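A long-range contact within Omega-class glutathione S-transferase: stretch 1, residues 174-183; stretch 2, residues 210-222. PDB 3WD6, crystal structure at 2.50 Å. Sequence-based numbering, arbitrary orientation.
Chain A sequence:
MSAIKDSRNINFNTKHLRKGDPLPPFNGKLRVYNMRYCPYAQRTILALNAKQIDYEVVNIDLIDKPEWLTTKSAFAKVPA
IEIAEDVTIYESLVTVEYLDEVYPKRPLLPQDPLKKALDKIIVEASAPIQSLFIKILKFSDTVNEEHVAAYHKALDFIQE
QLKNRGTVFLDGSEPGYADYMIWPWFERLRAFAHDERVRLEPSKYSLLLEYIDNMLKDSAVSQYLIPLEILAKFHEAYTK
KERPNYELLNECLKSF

Stretch 1 (174-183) EPGYADYMIW
Stretch 2 (210-222) EYIDNMLKDSAVS

Two tyrosine-to-aspartate hydrogen bonds, one donated from each stretch, anchor this contact. Tyr180 (chi1 m, -74°; chi2 -44°) donates from OH to Asp218 OD2 at 2.5 Å, and Tyr211 (chi1 t, 162°; chi2 81°) donates from OH to Asp179 OD1 at 2.7 Å. Tyrosine suits both places because its ring holds the hydroxyl far enough out to reach a carboxylate; the ring of Tyr180 also packs against apolar neighbours.

Each aspartate also organizes its own backbone. Asp179 (chi1 m, -55°) accepts from Gly176 N through OD2 at 2.9 Å, with a nearly straight N-H...acceptor angle of 170°; Gly176 is the N-cap of helix 177-183. Asp218 (chi1 t) is itself the N-cap of helix 219-222, and its OD2 accepts from Ala220 N at 3.1 Å. The carboxylates therefore tie helix starts to the partner stretch. A water donates to Asp179 O at 2.9 Å and to Tyr211 OH at 2.8 Å, adding a bridge beside the direct bond.

The backbone places these groups. Residues 174-176 are loop or turn, with phi/psi -64/145 at Pro175 and -126/-152 at Gly176, and lead into helix 177-183. Stretch 2 is helical from 210 through at least Met215; Asp218 (-71/131) breaks from helical geometry before helix 219-222 begins. The axes of helices 177-183 and 210-216 are almost perpendicular, at -91°, and approach to 12.1 Å, a separation spanned by large side chains. In register, the CA atoms of Pro175 and Met215 are 7.6 Å apart, and those of Tyr180 and Val221 8.4 Å.

Trp183 (chi1 t, chi2 -108°) forms the main apolar knob, its CB directed toward stretch 2 and its indole among Ile212, Met215, Leu216 and Val221. Its CZ3 lies 3.3 Å from Met215 CB, its CZ2 3.7 Å from Leu216 CD2 near the ring plane, and its CH2 4.0 Å from Ile212 CG2. Val221 (chi1 t) uses both branches: CG2 sits over the five-membered ring, 4.0 Å from its centroid and 11° off the normal, a CH-pi contact, while CG1 is 3.6 Å from Trp183 CE2. The indole thus fills a mostly aliphatic hole, with Ile212 O 3.9 Å from Trp183 CH2.

Met215, with chi1, chi2 and chi3 all m, bends its flexible chain between the stretches. Its SD lies 3.7 Å from Pro175 CB, and its CE 4.2 Å from Tyr180 CD1. The Ala220 methyl packs against the end of Tyr180, CB being 3.5 Å from OH and 3.8 Å from CZ of Tyr180. Together the stretches bury 543 Å², summed over both sides. Trp183 and Met215 are buried, as are Asp179 and both tyrosines, whose polar groups therefore need partners; Asp218 stays partly exposed.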

ATOM      1  N   GLU A 174      -3.827 -17.027  -6.902  1.00 25.72           N
ATOM      2  CA  GLU A 174      -2.930 -15.861  -6.962  1.00 23.35           C
ATOM      3  C   GLU A 174      -3.593 -14.627  -6.306  1.00 23.67           C
ATOM      4  O   GLU A 174      -4.810 -14.383  -6.499  1.00 21.14           O
ATOM      5  CB  GLU A 174      -2.701 -15.468  -8.419  1.00 22.59           C
ATOM      6  CG  GLU A 174      -1.529 -16.046  -9.107  1.00 26.58           C
ATOM      7  CD  GLU A 174      -1.568 -15.706 -10.569  1.00 26.57           C
ATOM      8  OE1 GLU A 174      -2.666 -15.333 -11.050  1.00 22.74           O
ATOM      9  OE2 GLU A 174      -0.513 -15.789 -11.238  1.00 31.78           O
ATOM     10  N   PRO A 175      -2.794 -13.792  -5.613  1.00 22.74           N
ATOM     11  CA  PRO A 175      -3.396 -12.554  -5.082  1.00 19.48           C
ATOM     12  C   PRO A 175      -3.876 -11.652  -6.223  1.00 18.07           C
ATOM     13  O   PRO A 175      -3.252 -11.596  -7.287  1.00 19.81           O
ATOM     14  CB  PRO A 175      -2.228 -11.852  -4.361  1.00 18.42           C
ATOM     15  CG  PRO A 175      -1.059 -12.823  -4.389  1.00 18.72           C
ATOM     16  CD  PRO A 175      -1.322 -13.773  -5.537  1.00 21.30           C
ATOM     17  N   GLY A 176      -4.982 -10.956  -6.001  1.00 16.82           N
ATOM     18  CA  GLY A 176      -5.504 -10.040  -6.988  1.00 16.75           C
ATOM     19  C   GLY A 176      -5.717  -8.657  -6.394  1.00 18.25           C
ATOM     20  O   GLY A 176      -5.033  -8.271  -5.428  1.00 17.48           O
ATOM     21  N   TYR A 177      -6.678  -7.923  -6.953  1.00 16.79           N
ATOM     22  CA  TYR A 177      -6.880  -6.520  -6.616  1.00 18.08           C
ATOM     23  C   TYR A 177      -7.201  -6.372  -5.136  1.00 18.11           C
ATOM     24  O   TYR A 177      -6.590  -5.561  -4.436  1.00 15.51           O
ATOM     25  CB  TYR A 177      -8.022  -5.989  -7.463  1.00 16.51           C
ATOM     26  CG  TYR A 177      -8.492  -4.588  -7.172  1.00 19.45           C
ATOM     27  CD1 TYR A 177      -9.439  -4.341  -6.177  1.00 18.33           C
ATOM     28  CD2 TYR A 177      -8.050  -3.514  -7.939  1.00 18.01           C
ATOM     29  CE1 TYR A 177      -9.926  -3.054  -5.944  1.00 18.78           C
ATOM     30  CE2 TYR A 177      -8.528  -2.220  -7.713  1.00 20.57           C
ATOM     31  CZ  TYR A 177      -9.468  -1.995  -6.716  1.00 22.16           C
ATOM     32  OH  TYR A 177      -9.936  -0.703  -6.480  1.00 23.53           O
ATOM     33  N   ALA A 178      -8.165  -7.167  -4.681  1.00 18.06           N
ATOM     34  CA  ALA A 178      -8.616  -7.123  -3.301  1.00 18.99           C
ATOM     35  C   ALA A 178      -7.427  -7.403  -2.371  1.00 17.97           C
ATOM     36  O   ALA A 178      -7.181  -6.658  -1.408  1.00 18.17           O
ATOM     37  CB  ALA A 178      -9.733  -8.132  -3.086  1.00 17.31           C
ATOM     38  N   ASP A 179      -6.676  -8.457  -2.672  1.00 16.80           N
ATOM     39  CA  ASP A 179      -5.507  -8.766  -1.868  1.00 17.13           C
ATOM     40  C   ASP A 179      -4.500  -7.625  -1.897  1.00 16.00           C
ATOM     41  O   ASP A 179      -4.112  -7.107  -0.851  1.00 18.77           O
ATOM     42  CB  ASP A 179      -4.842 -10.049  -2.345  1.00 16.72           C
ATOM     43  CG  ASP A 179      -5.800 -11.226  -2.377  1.00 18.74           C
ATOM     44  OD1 ASP A 179      -6.085 -11.804  -1.289  1.00 16.76           O
ATOM     45  OD2 ASP A 179      -6.252 -11.578  -3.504  1.00 18.09           O
ATOM     46  N   TYR A 180      -4.073  -7.230  -3.089  1.00 14.95           N
ATOM     47  CA  TYR A 180      -3.010  -6.235  -3.197  1.00 15.59           C
ATOM     48  C   TYR A 180      -3.414  -4.887  -2.631  1.00 18.42           C
ATOM     49  O   TYR A 180      -2.568  -4.174  -2.073  1.00 17.09           O
ATOM     50  CB  TYR A 180      -2.549  -6.060  -4.643  1.00 14.32           C
ATOM     51  CG  TYR A 180      -1.703  -7.213  -5.149  1.00 17.05           C
ATOM     52  CD1 TYR A 180      -0.687  -7.763  -4.351  1.00 14.96           C
ATOM     53  CD2 TYR A 180      -1.935  -7.773  -6.407  1.00 14.50           C
ATOM     54  CE1 TYR A 180       0.089  -8.832  -4.806  1.00 14.41           C
ATOM     55  CE2 TYR A 180      -1.171  -8.842  -6.869  1.00 15.75           C
ATOM     56  CZ  TYR A 180      -0.153  -9.367  -6.066  1.00 16.50           C
ATOM     57  OH  TYR A 180       0.623 -10.407  -6.531  1.00 13.98           O
ATOM     58  N   MET A 181      -4.691  -4.524  -2.776  1.00 16.54           N
ATOM     59  CA  MET A 181      -5.113  -3.159  -2.425  1.00 17.97           C
ATOM     60  C   MET A 181      -5.280  -2.982  -0.905  1.00 19.57           C
ATOM     61  O   MET A 181      -5.293  -1.850  -0.397  1.00 17.92           O
ATOM     62  CB  MET A 181      -6.380  -2.733  -3.185  1.00 15.02           C
ATOM     63  CG  MET A 181      -6.195  -2.607  -4.694  1.00 14.78           C
ATOM     64  SD  MET A 181      -4.874  -1.463  -5.166  1.00 16.47           S
ATOM     65  CE  MET A 181      -3.496  -2.594  -5.422  1.00 15.21           C
ATOM     66  N   ILE A 182      -5.380  -4.094  -0.181  1.00 16.84           N
ATOM     67  CA  ILE A 182      -5.429  -4.001   1.268  1.00 16.51           C
ATOM     68  C   ILE A 182      -4.085  -4.399   1.880  1.00 19.46           C
ATOM     69  O   ILE A 182      -3.792  -4.078   3.043  1.00 17.75           O
ATOM     70  CB  ILE A 182      -6.594  -4.842   1.876  1.00 17.93           C
ATOM     71  CG1 ILE A 182      -6.303  -6.344   1.824  1.00 18.10           C
ATOM     72  CG2 ILE A 182      -7.914  -4.529   1.159  1.00 17.12           C
ATOM     73  CD1 ILE A 182      -7.513  -7.221   2.248  1.00 18.45           C
ATOM     74  N   TRP A 183      -3.254  -5.083   1.093  1.00 18.20           N
ATOM     75  CA  TRP A 183      -2.013  -5.642   1.627  1.00 16.93           C
ATOM     76  C   TRP A 183      -1.139  -4.667   2.461  1.00 16.89           C
ATOM     77  O   TRP A 183      -0.591  -5.048   3.496  1.00 17.27           O
ATOM     78  CB  TRP A 183      -1.153  -6.278   0.518  1.00 17.87           C
ATOM     79  CG  TRP A 183       0.193  -6.586   1.079  1.00 16.98           C
ATOM     80  CD1 TRP A 183       1.374  -5.939   0.818  1.00 17.75           C
ATOM     81  CD2 TRP A 183       0.480  -7.560   2.079  1.00 15.41           C
ATOM     82  NE1 TRP A 183       2.393  -6.485   1.576  1.00 16.41           N
ATOM     83  CE2 TRP A 183       1.865  -7.475   2.366  1.00 19.57           C
ATOM     84  CE3 TRP A 183      -0.295  -8.514   2.748  1.00 15.72           C
ATOM     85  CZ2 TRP A 183       2.490  -8.309   3.303  1.00 18.52           C
ATOM     86  CZ3 TRP A 183       0.328  -9.343   3.680  1.00 18.61           C
ATOM     87  CH2 TRP A 183       1.710  -9.229   3.951  1.00 16.03           C
ATOM     88  N   GLU A 210      -2.601 -16.871   8.731  1.00 22.29           N
ATOM     89  CA  GLU A 210      -2.081 -17.775   7.706  1.00 23.38           C
ATOM     90  C   GLU A 210      -2.001 -17.089   6.330  1.00 20.73           C
ATOM     91  O   GLU A 210      -0.998 -17.194   5.610  1.00 17.69           O
ATOM     92  CB  GLU A 210      -2.965 -19.018   7.624  1.00 26.04           C
ATOM     93  CG  GLU A 210      -2.516 -20.073   6.615  1.00 26.67           C
ATOM     94  CD  GLU A 210      -3.566 -21.185   6.472  1.00 39.69           C
ATOM     95  OE1 GLU A 210      -3.378 -22.086   5.604  1.00 46.10           O
ATOM     96  OE2 GLU A 210      -4.584 -21.154   7.229  1.00 33.41           O
ATOM     97  N   TYR A 211      -3.071 -16.377   5.983  1.00 20.86           N
ATOM     98  CA  TYR A 211      -3.147 -15.620   4.740  1.00 19.18           C
ATOM     99  C   TYR A 211      -2.020 -14.579   4.682  1.00 17.40           C
ATOM    100  O   TYR A 211      -1.380 -14.409   3.655  1.00 15.86           O
ATOM    101  CB  TYR A 211      -4.537 -14.981   4.642  1.00 20.02           C
ATOM    102  CG  TYR A 211      -4.698 -13.834   3.671  1.00 19.84           C
ATOM    103  CD1 TYR A 211      -4.876 -14.067   2.305  1.00 17.51           C
ATOM    104  CD2 TYR A 211      -4.726 -12.516   4.126  1.00 18.35           C
ATOM    105  CE1 TYR A 211      -5.054 -13.014   1.410  1.00 16.04           C
ATOM    106  CE2 TYR A 211      -4.898 -11.449   3.231  1.00 19.08           C
ATOM    107  CZ  TYR A 211      -5.065 -11.710   1.882  1.00 17.35           C
ATOM    108  OH  TYR A 211      -5.235 -10.663   1.008  1.00 17.45           O
ATOM    109  N   ILE A 212      -1.756 -13.902   5.793  1.00 19.52           N
ATOM    110  CA  ILE A 212      -0.677 -12.932   5.809  1.00 17.52           C
ATOM    111  C   ILE A 212       0.669 -13.602   5.507  1.00 20.18           C
ATOM    112  O   ILE A 212       1.439 -13.091   4.671  1.00 18.57           O
ATOM    113  CB  ILE A 212      -0.663 -12.095   7.100  1.00 20.21           C
ATOM    114  CG1 ILE A 212      -1.864 -11.142   7.071  1.00 22.49           C
ATOM    115  CG2 ILE A 212       0.646 -11.297   7.238  1.00 14.79           C
ATOM    116  CD1 ILE A 212      -2.275 -10.616   8.433  1.00 21.26           C
ATOM    117  N   ASP A 213       0.949 -14.739   6.151  1.00 19.88           N
ATOM    118  CA  ASP A 213       2.164 -15.511   5.829  1.00 19.95           C
ATOM    119  C   ASP A 213       2.285 -15.846   4.352  1.00 19.33           C
ATOM    120  O   ASP A 213       3.379 -15.754   3.787  1.00 18.73           O
ATOM    121  CB  ASP A 213       2.216 -16.824   6.621  1.00 22.22           C
ATOM    122  CG  ASP A 213       2.456 -16.603   8.092  1.00 28.83           C
ATOM    123  OD1 ASP A 213       3.018 -15.533   8.461  1.00 34.01           O
ATOM    124  OD2 ASP A 213       2.078 -17.494   8.881  1.00 31.01           O
ATOM    125  N   ASN A 214       1.181 -16.283   3.738  1.00 18.60           N
ATOM    126  CA  ASN A 214       1.213 -16.605   2.313  1.00 18.14           C
ATOM    127  C   ASN A 214       1.469 -15.352   1.471  1.00 16.87           C
ATOM    128  O   ASN A 214       2.215 -15.387   0.499  1.00 16.16           O
ATOM    129  CB  ASN A 214      -0.069 -17.322   1.876  1.00 16.29           C
ATOM    130  CG  ASN A 214      -0.184 -18.722   2.482  1.00 17.80           C
ATOM    131  OD1 ASN A 214       0.805 -19.450   2.567  1.00 21.77           O
ATOM    132  ND2 ASN A 214      -1.387 -19.101   2.898  1.00 15.92           N
ATOM    133  N   MET A 215       0.881 -14.229   1.862  1.00 16.88           N
ATOM    134  CA  MET A 215       1.075 -13.010   1.080  1.00 18.50           C
ATOM    135  C   MET A 215       2.559 -12.587   1.021  1.00 17.78           C
ATOM    136  O   MET A 215       3.080 -12.192  -0.041  1.00 18.32           O
ATOM    137  CB  MET A 215       0.168 -11.889   1.585  1.00 16.63           C
ATOM    138  CG  MET A 215      -1.297 -11.990   1.069  1.00 16.69           C
ATOM    139  SD  MET A 215      -1.531 -11.618  -0.703  1.00 19.21           S
ATOM    140  CE  MET A 215      -1.224  -9.831  -0.682  1.00 14.75           C
ATOM    141  N   LEU A 216       3.236 -12.705   2.159  1.00 17.07           N
ATOM    142  CA  LEU A 216       4.657 -12.393   2.286  1.00 18.50           C
ATOM    143  C   LEU A 216       5.484 -13.144   1.260  1.00 18.78           C
ATOM    144  O   LEU A 216       6.563 -12.699   0.879  1.00 16.85           O
ATOM    145  CB  LEU A 216       5.153 -12.768   3.681  1.00 17.25           C
ATOM    146  CG  LEU A 216       4.641 -11.833   4.775  1.00 20.12           C
ATOM    147  CD1 LEU A 216       4.976 -12.385   6.158  1.00 18.22           C
ATOM    148  CD2 LEU A 216       5.215 -10.422   4.583  1.00 16.94           C
ATOM    149  N   LYS A 217       4.977 -14.286   0.806  1.00 18.83           N
ATOM    150  CA  LYS A 217       5.730 -15.101  -0.144  1.00 20.90           C
ATOM    151  C   LYS A 217       5.381 -14.793  -1.601  1.00 17.65           C
ATOM    152  O   LYS A 217       6.016 -15.323  -2.512  1.00 18.61           O
ATOM    153  CB  LYS A 217       5.532 -16.596   0.137  1.00 18.51           C
ATOM    154  CG  LYS A 217       6.330 -17.131   1.306  1.00 18.01           C
ATOM    155  CD  LYS A 217       5.828 -18.543   1.620  1.00 22.40           C
ATOM    156  CE  LYS A 217       6.075 -18.939   3.083  1.00 22.74           C
ATOM    157  NZ  LYS A 217       7.441 -19.473   3.204  1.00 30.16           N
ATOM    158  N   ASP A 218       4.365 -13.965  -1.827  1.00 16.39           N
ATOM    159  CA  ASP A 218       4.058 -13.563  -3.202  1.00 17.38           C
ATOM    160  C   ASP A 218       5.148 -12.616  -3.729  1.00 17.23           C
ATOM    161  O   ASP A 218       5.517 -11.632  -3.051  1.00 17.21           O
ATOM    162  CB  ASP A 218       2.683 -12.888  -3.301  1.00 17.63           C
ATOM    163  CG  ASP A 218       2.339 -12.515  -4.729  1.00 16.86           C
ATOM    164  OD1 ASP A 218       1.995 -13.429  -5.526  1.00 17.47           O
ATOM    165  OD2 ASP A 218       2.466 -11.316  -5.072  1.00 15.41           O
ATOM    166  N   SER A 219       5.678 -12.885  -4.920  1.00 16.63           N
ATOM    167  CA  SER A 219       6.854 -12.107  -5.370  1.00 18.20           C
ATOM    168  C   SER A 219       6.593 -10.612  -5.551  1.00 17.32           C
ATOM    169  O   SER A 219       7.544  -9.818  -5.504  1.00 17.73           O
ATOM    170  CB  SER A 219       7.486 -12.689  -6.632  1.00 15.72           C
ATOM    171  OG  SER A 219       6.546 -12.780  -7.683  1.00 18.53           O
ATOM    172  N   ALA A 220       5.333 -10.227  -5.774  1.00 15.17           N
ATOM    173  CA  ALA A 220       5.007  -8.797  -5.887  1.00 17.02           C
ATOM    174  C   ALA A 220       5.183  -8.143  -4.525  1.00 18.28           C
ATOM    175  O   ALA A 220       5.615  -6.980  -4.434  1.00 15.39           O
ATOM    176  CB  ALA A 220       3.580  -8.573  -6.394  1.00 14.19           C
ATOM    177  N   VAL A 221       4.832  -8.891  -3.475  1.00 14.94           N
ATOM    178  CA  VAL A 221       5.008  -8.420  -2.116  1.00 15.30           C
ATOM    179  C   VAL A 221       6.471  -8.485  -1.671  1.00 17.85           C
ATOM    180  O   VAL A 221       7.031  -7.482  -1.198  1.00 18.80           O
ATOM    181  CB  VAL A 221       4.135  -9.216  -1.118  1.00 18.04           C
ATOM    182  CG1 VAL A 221       4.462  -8.808   0.298  1.00 16.30           C
ATOM    183  CG2 VAL A 221       2.632  -8.994  -1.415  1.00 16.21           C
ATOM    184  N   SER A 222       7.107  -9.641  -1.855  1.00 17.36           N
ATOM    185  CA  SER A 222       8.398  -9.879  -1.202  1.00 19.92           C
ATOM    186  C   SER A 222       9.510  -8.956  -1.694  1.00 17.60           C
ATOM    187  O   SER A 222      10.375  -8.560  -0.931  1.00 17.92           O
ATOM    188  CB  SER A 222       8.824 -11.342  -1.334  1.00 16.19           C
ATOM    189  OG  SER A 222       8.977 -11.714  -2.694  1.00 16.91           O
TER
HETATM  190  O   HOH W   1      -3.686  -8.431   1.647  1.00 15.14           O